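PDB 5AOQ: torso from Bombyx mori, which serves as the receptor tyrosine kinase for the neurohormone PTTH, whose binding stimulates MAPK signalling and leads to ERK phosphorylation in the initiation of metamorphosis. Local coordinates for residues 30-33 against 34-38; 66-69 against 70-73; 247-250 against 251-255. All blocks are in the same frame, centred on the assembly; numbering follows the deposited sequence.

Contact 1 (30-33 against 34-38); sequences VCYS and LYYYL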
ATOM      1  N   VAL A  30       6.452  11.846  15.794  1.00 20.50           N
ATOM      2  CA  VAL A  30       6.047  12.027  17.185  1.00 20.60           C
ATOM      3  C   VAL A  30       4.934  13.065  17.301  1.00 20.84           C
ATOM      4  O   VAL A  30       4.000  12.896  18.084  1.00 21.35           O
ATOM      5  CB  VAL A  30       7.238  12.451  18.075  1.00 19.94           C
ATOM      6  CG1 VAL A  30       6.775  12.746  19.504  1.00 20.07           C
ATOM      7  CG2 VAL A  30       8.306  11.371  18.081  1.00 19.81           C
ATOM      8  N   CYS A  31       5.033  14.135  16.521  1.00 20.54           N
ATOM      9  CA  CYS A  31       4.058  15.214  16.604  1.00 20.78           C
ATOM     10  C   CYS A  31       2.718  14.802  16.008  1.00 21.58           C
ATOM     11  O   CYS A  31       1.668  15.159  16.537  1.00 22.07           O
ATOM     12  CB  CYS A  31       4.579  16.466  15.902  1.00 20.29           C
ATOM     13  SG  CYS A  31       5.873  17.338  16.810  1.00 19.44           S
ATOM     14  N   TYR A  32       2.750  14.050  14.912  1.00 42.37           N
ATOM     15  CA  TYR A  32       1.521  13.520  14.327  1.00 43.17           C
ATOM     16  C   TYR A  32       0.847  12.544  15.284  1.00 43.73           C
ATOM     17  O   TYR A  32      -0.313  12.729  15.657  1.00 44.34           O
ATOM     18  CB  TYR A  32       1.801  12.825  12.990  1.00 43.24           C
ATOM     19  CG  TYR A  32       1.950  13.761  11.807  1.00 43.06           C
ATOM     20  CD1 TYR A  32       2.689  14.932  11.902  1.00 42.44           C
ATOM     21  CD2 TYR A  32       1.354  13.463  10.589  1.00 43.54           C
ATOM     22  CE1 TYR A  32       2.827  15.781  10.820  1.00 42.34           C
ATOM     23  CE2 TYR A  32       1.485  14.306   9.501  1.00 43.44           C
ATOM     24  CZ  TYR A  32       2.223  15.463   9.622  1.00 42.85           C
ATOM     25  OH  TYR A  32       2.357  16.305   8.543  1.00 42.82           O
ATOM     26  N   SER A  33       1.593  11.528  15.711  1.00 40.55           N
ATOM     27  CA  SER A  33       1.043  10.489  16.581  1.00 41.13           C
ATOM     28  C   SER A  33       0.396  11.051  17.849  1.00 41.37           C
ATOM     29  O   SER A  33      -0.431  10.384  18.470  1.00 42.06           O
ATOM     30  CB  SER A  33       2.139   9.496  16.960  1.00 40.85           C
ATOM     31  OG  SER A  33       3.237  10.172  17.542  1.00 40.09           O
ATOM     32  N   LEU A  34       0.771  12.273  18.224  1.00 40.29           N
ATOM     33  CA  LEU A  34       0.169  12.947  19.373  1.00 40.52           C
ATOM     34  C   LEU A  34      -0.868  13.974  18.926  1.00 40.88           C
ATOM     35  O   LEU A  34      -1.832  14.245  19.644  1.00 41.47           O
ATOM     36  CB  LEU A  34       1.239  13.636  20.222  1.00 39.77           C
ATOM     37  CG  LEU A  34       2.204  12.741  21.002  1.00 39.50           C
ATOM     38  CD1 LEU A  34       3.248  13.594  21.706  1.00 38.74           C
ATOM     39  CD2 LEU A  34       1.463  11.872  22.007  1.00 40.25           C
ATOM     40  N   TYR A  35      -0.665  14.547  17.744  1.00 44.91           N
ATOM     41  CA  TYR A  35      -1.588  15.543  17.209  1.00 45.28           C
ATOM     42  C   TYR A  35      -2.936  14.914  16.896  1.00 46.26           C
ATOM     43  O   TYR A  35      -3.986  15.504  17.157  1.00 46.86           O
ATOM     44  CB  TYR A  35      -1.015  16.198  15.952  1.00 44.81           C
ATOM     45  CG  TYR A  35      -2.006  17.065  15.210  1.00 45.32           C
ATOM     46  CD1 TYR A  35      -2.578  18.172  15.821  1.00 45.53           C
ATOM     47  CD2 TYR A  35      -2.363  16.784  13.900  1.00 45.64           C
ATOM     48  CE1 TYR A  35      -3.484  18.970  15.151  1.00 46.07           C
ATOM     49  CE2 TYR A  35      -3.268  17.579  13.219  1.00 46.16           C
ATOM     50  CZ  TYR A  35      -3.825  18.671  13.849  1.00 46.39           C
ATOM     51  OH  TYR A  35      -4.725  19.467  13.180  1.00 46.98           O
ATOM     52  N   TYR A  36      -2.895  13.708  16.343  1.00 97.66           N
ATOM     53  CA  TYR A  36      -4.109  12.998  15.956  1.00100.73           C
ATOM     54  C   TYR A  36      -4.739  12.284  17.150  1.00103.66           C
ATOM     55  O   TYR A  36      -5.933  11.987  17.144  1.00107.01           O
ATOM     56  CB  TYR A  36      -3.797  11.999  14.837  1.00 98.60           C
ATOM     57  CG  TYR A  36      -3.448  12.656  13.516  1.00 96.91           C
ATOM     58  CD1 TYR A  36      -2.147  13.048  13.231  1.00 92.99           C
ATOM     59  CD2 TYR A  36      -4.421  12.882  12.554  1.00 99.95           C
ATOM     60  CE1 TYR A  36      -1.825  13.647  12.030  1.00 92.07           C
ATOM     61  CE2 TYR A  36      -4.107  13.480  11.352  1.00 99.60           C
ATOM     62  CZ  TYR A  36      -2.809  13.861  11.094  1.00 95.79           C
ATOM     63  OH  TYR A  36      -2.493  14.457   9.894  1.00 96.06           O
ATOM     64  N   TYR A  37      -3.932  12.017  18.173  1.00 69.68           N
ATOM     65  CA  TYR A  37      -4.406  11.334  19.375  1.00 71.47           C
ATOM     66  C   TYR A  37      -5.007  12.310  20.389  1.00 72.01           C
ATOM     67  O   TYR A  37      -6.158  12.158  20.799  1.00 76.18           O
ATOM     68  CB  TYR A  37      -3.261  10.549  20.021  1.00 68.34           C
ATOM     69  CG  TYR A  37      -3.617   9.923  21.351  1.00 69.80           C
ATOM     70  CD1 TYR A  37      -4.268   8.698  21.412  1.00 73.65           C
ATOM     71  CD2 TYR A  37      -3.294  10.551  22.544  1.00 67.76           C
ATOM     72  CE1 TYR A  37      -4.593   8.121  22.627  1.00 75.27           C
ATOM     73  CE2 TYR A  37      -3.614   9.984  23.763  1.00 69.43           C
ATOM     74  CZ  TYR A  37      -4.263   8.769  23.798  1.00 73.09           C
ATOM     75  OH  TYR A  37      -4.583   8.201  25.010  1.00 75.02           O
ATOM     76  N   LEU A  38      -4.226  13.313  20.786  1.00 75.50           N
ATOM     77  CA  LEU A  38      -4.671  14.288  21.781  1.00 78.39           C
ATOM     78  C   LEU A  38      -5.561  15.373  21.183  1.00 81.31           C
ATOM     79  O   LEU A  38      -6.159  16.161  21.915  1.00 83.99           O
ATOM     80  CB  LEU A  38      -3.465  14.938  22.465  1.00 75.77           C
ATOM     81  CG  LEU A  38      -2.800  14.118  23.571  1.00 73.20           C
ATOM     82  CD1 LEU A  38      -1.445  14.703  23.933  1.00 69.65           C
ATOM     83  CD2 LEU A  38      -3.698  14.046  24.801  1.00 75.83           C
TER
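Tyr32 and Tyr36, one turn apart on helix 27-38, carry their phenol groups side by side in the same direction. The closest approach is Tyr32 CD2 to Tyr36 CE1, 3.5 Å, and the centroids are 5.6 Å apart with the planes inclined by 45°, an oblique pairing that is neither a stack nor an edge-to-face contact. Both rings leave the helix alike, CG opposite the carbonyl carbon (chi1 -80° in Tyr32), which gives them their common heading. The Tyr36 ring also presents its edge to the backbone carbonyl one turn back, with CD1 3.1 Å from Tyr32 O, while Tyr35 CD2 sits over one face toward the rim. Tyr36 is poorly ordered, so the distances to its ring are approximate.

A second i/i+4 pair, Val30 and Leu34, brings Val30 CG1 within 4.2 Å of Leu34 CD1. The backbone beneath sets the spacing: Tyr36 N donates to Tyr32 O at 2.8 Å, nearly straight at 169°, and Tyr35 N to Cys31 O at 2.7 Å. The bond from Leu34 N to Val30 O is weak at 3.3 Å.

Outward from the helix, Tyr36 meets Tyr83 of the bound Preproptth chain edge-to-face, and both Tyr32 and Tyr36 pack on Pro95 of the second receptor subunit. Within its own chain the helix is tied to the following loop by the Cys31-Cys46 disulfide, and Leu34 and Tyr37 rest on Trp82, just ahead of strand 83-88 of the first FN3 domain.

Contact 2 (66-69 against 70-73); sequences CQSK and NSIR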
ATOM      1  N   CYS A  66      11.168 -10.507  23.337  1.00 49.02           N
ATOM      2  CA  CYS A  66      11.384 -11.292  22.127  1.00 49.24           C
ATOM      3  C   CYS A  66      12.184 -10.518  21.090  1.00 47.68           C
ATOM      4  O   CYS A  66      12.230  -9.289  21.119  1.00 46.53           O
ATOM      5  CB  CYS A  66      10.046 -11.719  21.518  1.00 50.47           C
ATOM      6  SG  CYS A  66       8.925 -12.582  22.641  1.00 52.55           S
ATOM      7  N   GLN A  67      12.829 -11.246  20.184  1.00 40.85           N
ATOM      8  CA  GLN A  67      13.408 -10.638  18.993  1.00 39.70           C
ATOM      9  C   GLN A  67      13.472 -11.649  17.857  1.00 40.64           C
ATOM     10  O   GLN A  67      13.931 -12.777  18.037  1.00 41.64           O
ATOM     11  CB  GLN A  67      14.809 -10.064  19.265  1.00 38.32           C
ATOM     12  CG  GLN A  67      15.906 -11.084  19.566  1.00 38.75           C
ATOM     13  CD  GLN A  67      17.300 -10.491  19.451  1.00 37.39           C
ATOM     14  OE1 GLN A  67      17.484  -9.401  18.908  1.00 36.19           O
ATOM     15  NE2 GLN A  67      18.294 -11.214  19.954  1.00 37.69           N
ATOM     16  N   SER A  68      12.967 -11.247  16.698  1.00 35.59           N
ATOM     17  CA  SER A  68      13.153 -12.009  15.475  1.00 36.42           C
ATOM     18  C   SER A  68      14.253 -11.317  14.687  1.00 35.07           C
ATOM     19  O   SER A  68      14.585 -10.166  14.961  1.00 33.59           O
ATOM     20  CB  SER A  68      11.859 -12.093  14.664  1.00 37.49           C
ATOM     21  OG  SER A  68      11.531 -10.846  14.078  1.00 36.39           O
ATOM     22  N   LYS A  69      14.833 -12.010  13.717  1.00 56.51           N
ATOM     23  CA  LYS A  69      15.934 -11.440  12.947  1.00 55.42           C
ATOM     24  C   LYS A  69      15.482 -10.271  12.063  1.00 54.63           C
ATOM     25  O   LYS A  69      16.259  -9.771  11.248  1.00 53.94           O
ATOM     26  CB  LYS A  69      16.612 -12.530  12.112  1.00 56.59           C
ATOM     27  CG  LYS A  69      17.384 -13.550  12.956  1.00 57.19           C
ATOM     28  CD  LYS A  69      18.565 -12.897  13.679  1.00 55.58           C
ATOM     29  CE  LYS A  69      19.349 -13.891  14.522  1.00 56.27           C
ATOM     30  NZ  LYS A  69      20.499 -13.241  15.211  1.00 54.81           N
ATOM     31  N   ASN A  70      14.227  -9.850  12.215  1.00 47.18           N
ATOM     32  CA  ASN A  70      13.730  -8.650  11.556  1.00 46.45           C
ATOM     33  C   ASN A  70      12.948  -7.727  12.505  1.00 45.76           C
ATOM     34  O   ASN A  70      12.351  -6.749  12.057  1.00 45.35           O
ATOM     35  CB  ASN A  70      12.845  -9.047  10.368  1.00 47.83           C
ATOM     36  CG  ASN A  70      13.047  -8.153   9.157  1.00 47.32           C
ATOM     37  OD1 ASN A  70      13.323  -6.959   9.288  1.00 45.91           O
ATOM     38  ND2 ASN A  70      12.910  -8.731   7.967  1.00 48.62           N
ATOM     39  N   SER A  71      12.951  -8.030  13.806  1.00 28.48           N
ATOM     40  CA  SER A  71      12.228  -7.203  14.782  1.00 28.06           C
ATOM     41  C   SER A  71      12.590  -7.481  16.251  1.00 28.01           C
ATOM     42  O   SER A  71      13.262  -8.462  16.561  1.00 28.46           O
ATOM     43  CB  SER A  71      10.719  -7.388  14.605  1.00 29.25           C
ATOM     44  OG  SER A  71      10.323  -8.702  14.957  1.00 30.71           O
ATOM     45  N   ILE A  72      12.125  -6.606  17.144  1.00 41.82           N
ATOM     46  CA  ILE A  72      12.291  -6.768  18.594  1.00 42.02           C
ATOM     47  C   ILE A  72      11.005  -6.393  19.317  1.00 42.71           C
ATOM     48  O   ILE A  72      10.420  -5.356  19.037  1.00 42.30           O
ATOM     49  CB  ILE A  72      13.434  -5.895  19.177  1.00 40.76           C
ATOM     50  CG1 ILE A  72      14.792  -6.316  18.627  1.00 40.15           C
ATOM     51  CG2 ILE A  72      13.471  -5.994  20.706  1.00 41.22           C
ATOM     52  CD1 ILE A  72      15.201  -5.562  17.404  1.00 39.17           C
ATOM     53  N   ARG A  73      10.565  -7.243  20.239  1.00 26.92           N
ATOM     54  CA  ARG A  73       9.385  -6.959  21.055  1.00 27.76           C
ATOM     55  C   ARG A  73       9.740  -6.883  22.536  1.00 28.00           C
ATOM     56  O   ARG A  73      10.289  -7.829  23.101  1.00 28.52           O
ATOM     57  CB  ARG A  73       8.316  -8.016  20.815  1.00 29.29           C
ATOM     58  CG  ARG A  73       7.823  -8.009  19.388  1.00 29.33           C
ATOM     59  CD  ARG A  73       6.890  -9.154  19.109  1.00 31.05           C
ATOM     60  NE  ARG A  73       6.674  -9.302  17.677  1.00 31.23           N
ATOM     61  CZ  ARG A  73       5.934 -10.255  17.124  1.00 32.81           C
ATOM     62  NH1 ARG A  73       5.332 -11.160  17.882  1.00 34.34           N
ATOM     63  NH2 ARG A  73       5.803 -10.301  15.807  1.00 33.02           N
TER
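Cys66 and Arg73 face each other as a hydrogen-bonded antiparallel pair in a hairpin, two residues up from the Ser68-Ser71 pair next to the turn; the short strands 66-68 and 71-73 run at 170° with axes 4.4 Å apart. Cys66 N donates to Arg73 O at 2.8 Å and Arg73 N returns the bond to Cys66 O, the first approaching within the plane of its carbonyl and the second from well above it. Gln67 with Ile72 forms the non-hydrogen-bonded rung. At the Ser68-Ser71 rung, Ser71 N to Ser68 O is nearly straight (2.9 Å, 169°), whereas the return bond from Ser68 N is weak and bent. Lys69 and Asn70 form the two-residue loop of the beta hairpin.

In the first FN3 domain, strands 63-68, 71-75 and 107-111 form one sheet, an order consistent with the A-B-E sheet of an FN3 sandwich; 71-75 is central. Gln67 and Ile72 point the same way from this sheet, Gln67 CB 3.8 Å from Ile72 CG1, and both touch Val140 of strand 134-140.

The other face carries Cys66, Ser68, Ser71 and Arg73. The two serines meet hydroxyl to hydroxyl, Ser68 OG to Ser71 OG 2.6 Å, and either may donate. Each OG is held between its own backbone N and carbonyl carbon, chi1 71° in Ser68 and similar in Ser71. Cys66 CB lies 4.1 Å from Arg73 CB, but their ends reach the second FN3 domain: Cys66 forms a disulfide with Cys188, and the extended Arg73 forms a salt bridge through NH2 with Asp190, a residue implicated in PTTH binding.

Contact 3 (247-250 against 251-255); sequences LPEC and FLNNM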
ATOM      1  N   LEU A 247     -21.612 -30.926  16.025  1.00 53.13           N
ATOM      2  CA  LEU A 247     -21.931 -29.821  16.928  1.00 51.98           C
ATOM      3  C   LEU A 247     -23.348 -29.993  17.480  1.00 52.04           C
ATOM      4  O   LEU A 247     -24.316 -29.740  16.763  1.00 55.47           O
ATOM      5  CB  LEU A 247     -21.802 -28.479  16.205  1.00 51.00           C
ATOM      6  CG  LEU A 247     -20.431 -28.187  15.589  1.00 51.01           C
ATOM      7  CD1 LEU A 247     -20.473 -26.894  14.796  1.00 50.25           C
ATOM      8  CD2 LEU A 247     -19.348 -28.123  16.659  1.00 50.90           C
ATOM      9  N   PRO A 248     -23.475 -30.434  18.748  1.00 65.10           N
ATOM     10  CA  PRO A 248     -24.784 -30.761  19.332  1.00 64.79           C
ATOM     11  C   PRO A 248     -25.866 -29.708  19.105  1.00 66.23           C
ATOM     12  O   PRO A 248     -26.990 -30.053  18.732  1.00 65.25           O
ATOM     13  CB  PRO A 248     -24.474 -30.877  20.827  1.00 66.57           C
ATOM     14  CG  PRO A 248     -23.061 -31.297  20.882  1.00 66.46           C
ATOM     15  CD  PRO A 248     -22.389 -30.609  19.731  1.00 66.47           C
ATOM     16  N   GLU A 249     -25.528 -28.441  19.317  1.00 60.47           N
ATOM     17  CA  GLU A 249     -26.506 -27.369  19.184  1.00 62.18           C
ATOM     18  C   GLU A 249     -26.898 -27.154  17.723  1.00 61.33           C
ATOM     19  O   GLU A 249     -27.958 -26.598  17.439  1.00 62.29           O
ATOM     20  CB  GLU A 249     -25.972 -26.070  19.787  1.00 65.20           C
ATOM     21  CG  GLU A 249     -27.061 -25.031  20.030  1.00 67.25           C
ATOM     22  CD  GLU A 249     -26.654 -23.962  21.025  1.00 70.21           C
ATOM     23  OE1 GLU A 249     -25.485 -23.960  21.465  1.00 70.92           O
ATOM     24  OE2 GLU A 249     -27.510 -23.121  21.373  1.00 72.04           O
ATOM     25  N   CYS A 250     -26.043 -27.590  16.803  1.00 59.84           N
ATOM     26  CA  CYS A 250     -26.372 -27.536  15.382  1.00 59.10           C
ATOM     27  C   CYS A 250     -27.324 -28.668  15.032  1.00 56.74           C
ATOM     28  O   CYS A 250     -28.371 -28.454  14.419  1.00 57.15           O
ATOM     29  CB  CYS A 250     -25.117 -27.636  14.512  1.00 58.61           C
ATOM     30  SG  CYS A 250     -25.436 -27.369  12.747  1.00 58.62           S
ATOM     31  N   PHE A 251     -26.944 -29.878  15.430  1.00 71.23           N
ATOM     32  CA  PHE A 251     -27.701 -31.081  15.111  1.00 68.91           C
ATOM     33  C   PHE A 251     -29.096 -31.035  15.724  1.00 69.93           C
ATOM     34  O   PHE A 251     -30.083 -31.366  15.068  1.00 70.10           O
ATOM     35  CB  PHE A 251     -26.942 -32.315  15.604  1.00 66.79           C
ATOM     36  CG  PHE A 251     -27.534 -33.618  15.154  1.00 64.24           C
ATOM     37  CD1 PHE A 251     -27.501 -33.987  13.819  1.00 62.63           C
ATOM     38  CD2 PHE A 251     -28.103 -34.487  16.068  1.00 63.72           C
ATOM     39  CE1 PHE A 251     -28.037 -35.190  13.406  1.00 60.38           C
ATOM     40  CE2 PHE A 251     -28.639 -35.693  15.661  1.00 63.35           C
ATOM     41  CZ  PHE A 251     -28.605 -36.044  14.328  1.00 59.82           C
ATOM     42  N   LEU A 252     -29.170 -30.624  16.987  1.00 58.36           N
ATOM     43  CA  LEU A 252     -30.446 -30.550  17.693  1.00 59.80           C
ATOM     44  C   LEU A 252     -31.387 -29.506  17.099  1.00 61.76           C
ATOM     45  O   LEU A 252     -32.581 -29.762  16.939  1.00 62.22           O
ATOM     46  CB  LEU A 252     -30.218 -30.251  19.176  1.00 61.60           C
ATOM     47  CG  LEU A 252     -29.613 -31.386  20.005  1.00 60.41           C
ATOM     48  CD1 LEU A 252     -29.285 -30.914  21.413  1.00 62.82           C
ATOM     49  CD2 LEU A 252     -30.554 -32.578  20.052  1.00 59.68           C
ATOM     50  N   ASN A 253     -30.850 -28.335  16.770  1.00 69.51           N
ATOM     51  CA  ASN A 253     -31.669 -27.245  16.253  1.00 73.46           C
ATOM     52  C   ASN A 253     -31.813 -27.316  14.731  1.00 74.96           C
ATOM     53  O   ASN A 253     -32.062 -26.308  14.071  1.00 78.26           O
ATOM     54  CB  ASN A 253     -31.067 -25.897  16.658  1.00 72.63           C
ATOM     55  CG  ASN A 253     -31.106 -25.665  18.160  1.00 72.80           C
ATOM     56  OD1 ASN A 253     -30.107 -25.273  18.763  1.00 73.42           O
ATOM     57  ND2 ASN A 253     -32.258 -25.912  18.772  1.00 75.02           N
ATOM     58  N   ASN A 254     -31.652 -28.519  14.187  1.00 70.70           N
ATOM     59  CA  ASN A 254     -31.912 -28.782  12.776  1.00 71.05           C
ATOM     60  C   ASN A 254     -32.508 -30.170  12.589  1.00 70.79           C
ATOM     61  O   ASN A 254     -32.548 -30.967  13.527  1.00 69.67           O
ATOM     62  CB  ASN A 254     -30.628 -28.650  11.952  1.00 69.20           C
ATOM     63  CG  ASN A 254     -30.324 -27.214  11.566  1.00 71.99           C
ATOM     64  OD1 ASN A 254     -31.229 -26.421  11.307  1.00 75.16           O
ATOM     65  ND2 ASN A 254     -29.041 -26.873  11.524  1.00 72.07           N
ATOM     66  N   MET A 255     -32.974 -30.457  11.379  1.00 90.33           N
ATOM     67  CA  MET A 255     -33.543 -31.764  11.076  1.00 89.44           C
ATOM     68  C   MET A 255     -32.427 -32.800  11.086  1.00 82.02           C
ATOM     69  O   MET A 255     -31.283 -32.490  10.748  1.00 78.18           O
ATOM     70  CB  MET A 255     -34.259 -31.747   9.726  1.00 92.50           C
ATOM     71  CG  MET A 255     -35.442 -30.795   9.684  1.00101.49           C
ATOM     72  SD  MET A 255     -36.132 -30.602   8.029  1.00105.58           S
ATOM     73  CE  MET A 255     -37.282 -29.257   8.303  1.00116.99           C
TER
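The carboxylate of Glu249 and the amide of Asn253 lie alongside each other, one turn apart and headed the same way, with planes 53° apart and therefore not stacked. The surer contact of Asn253 is with backbone: its CG is 3.4 Å from Glu249 O, and its CB is about as close to the same oxygen. The Phe251 ring turns away from 247-250, and CB does the touching, 3.9 Å from Leu247 O.

Cys250 holds SG opposite its own backbone N (chi1 -173°), which carries the sulfur alongside the Asn254 amide, SG to Asn254 ND2 3.8 Å. Leu252 instead folds its branch back over the preceding turn, CG 3.2 Å from Pro248 O.

Beneath these side chains is a single helical turn. Leu247, the N-cap residue, gives its carbonyl to two donors, Cys250 N and Phe251 N, the latter at 2.9 Å. Leu252 N binds Pro248 O at the same length and 165°, but the next bond, Asn253 N to Glu249 O, is weak at 3.4 Å; the regular pattern thus fades where the chain runs into 253-255.

Cys250 closes a short disulfide loop with Cys244. Near the modelled C-terminal end, one side of the turn packs against the second FN3 domain of the extracellular region: Leu247, Glu249 and Cys250 touch Ile165 of strand 159-167, while Leu247 and Asn253 reach Ile173 and Tyr171 of strand 171-179.

In the fold
The three contacts lie in series: contacts 1 and 2 both belong to the first FN3 domain, their nearest atoms about 17 Å apart, while contact 3 lies near the modelled C-terminal end, 46 Å from contact 2 between centres. Contacts 1 and 2 are partly buried; contact 3 is largely at the surface. Each turns on local backbone bonds, helical in contacts 1 and 3, hairpin in contact 2. Side-chain chemistry diverges: aromatic at the subunit and hormone interface, a serine pair at the hairpin turn and an interdomain salt bridge in contact 2, mixed polar in contact 3. Each holds one disulfide cysteine, joining nearby segments in contacts 1 and 3 but two domains in contact 2.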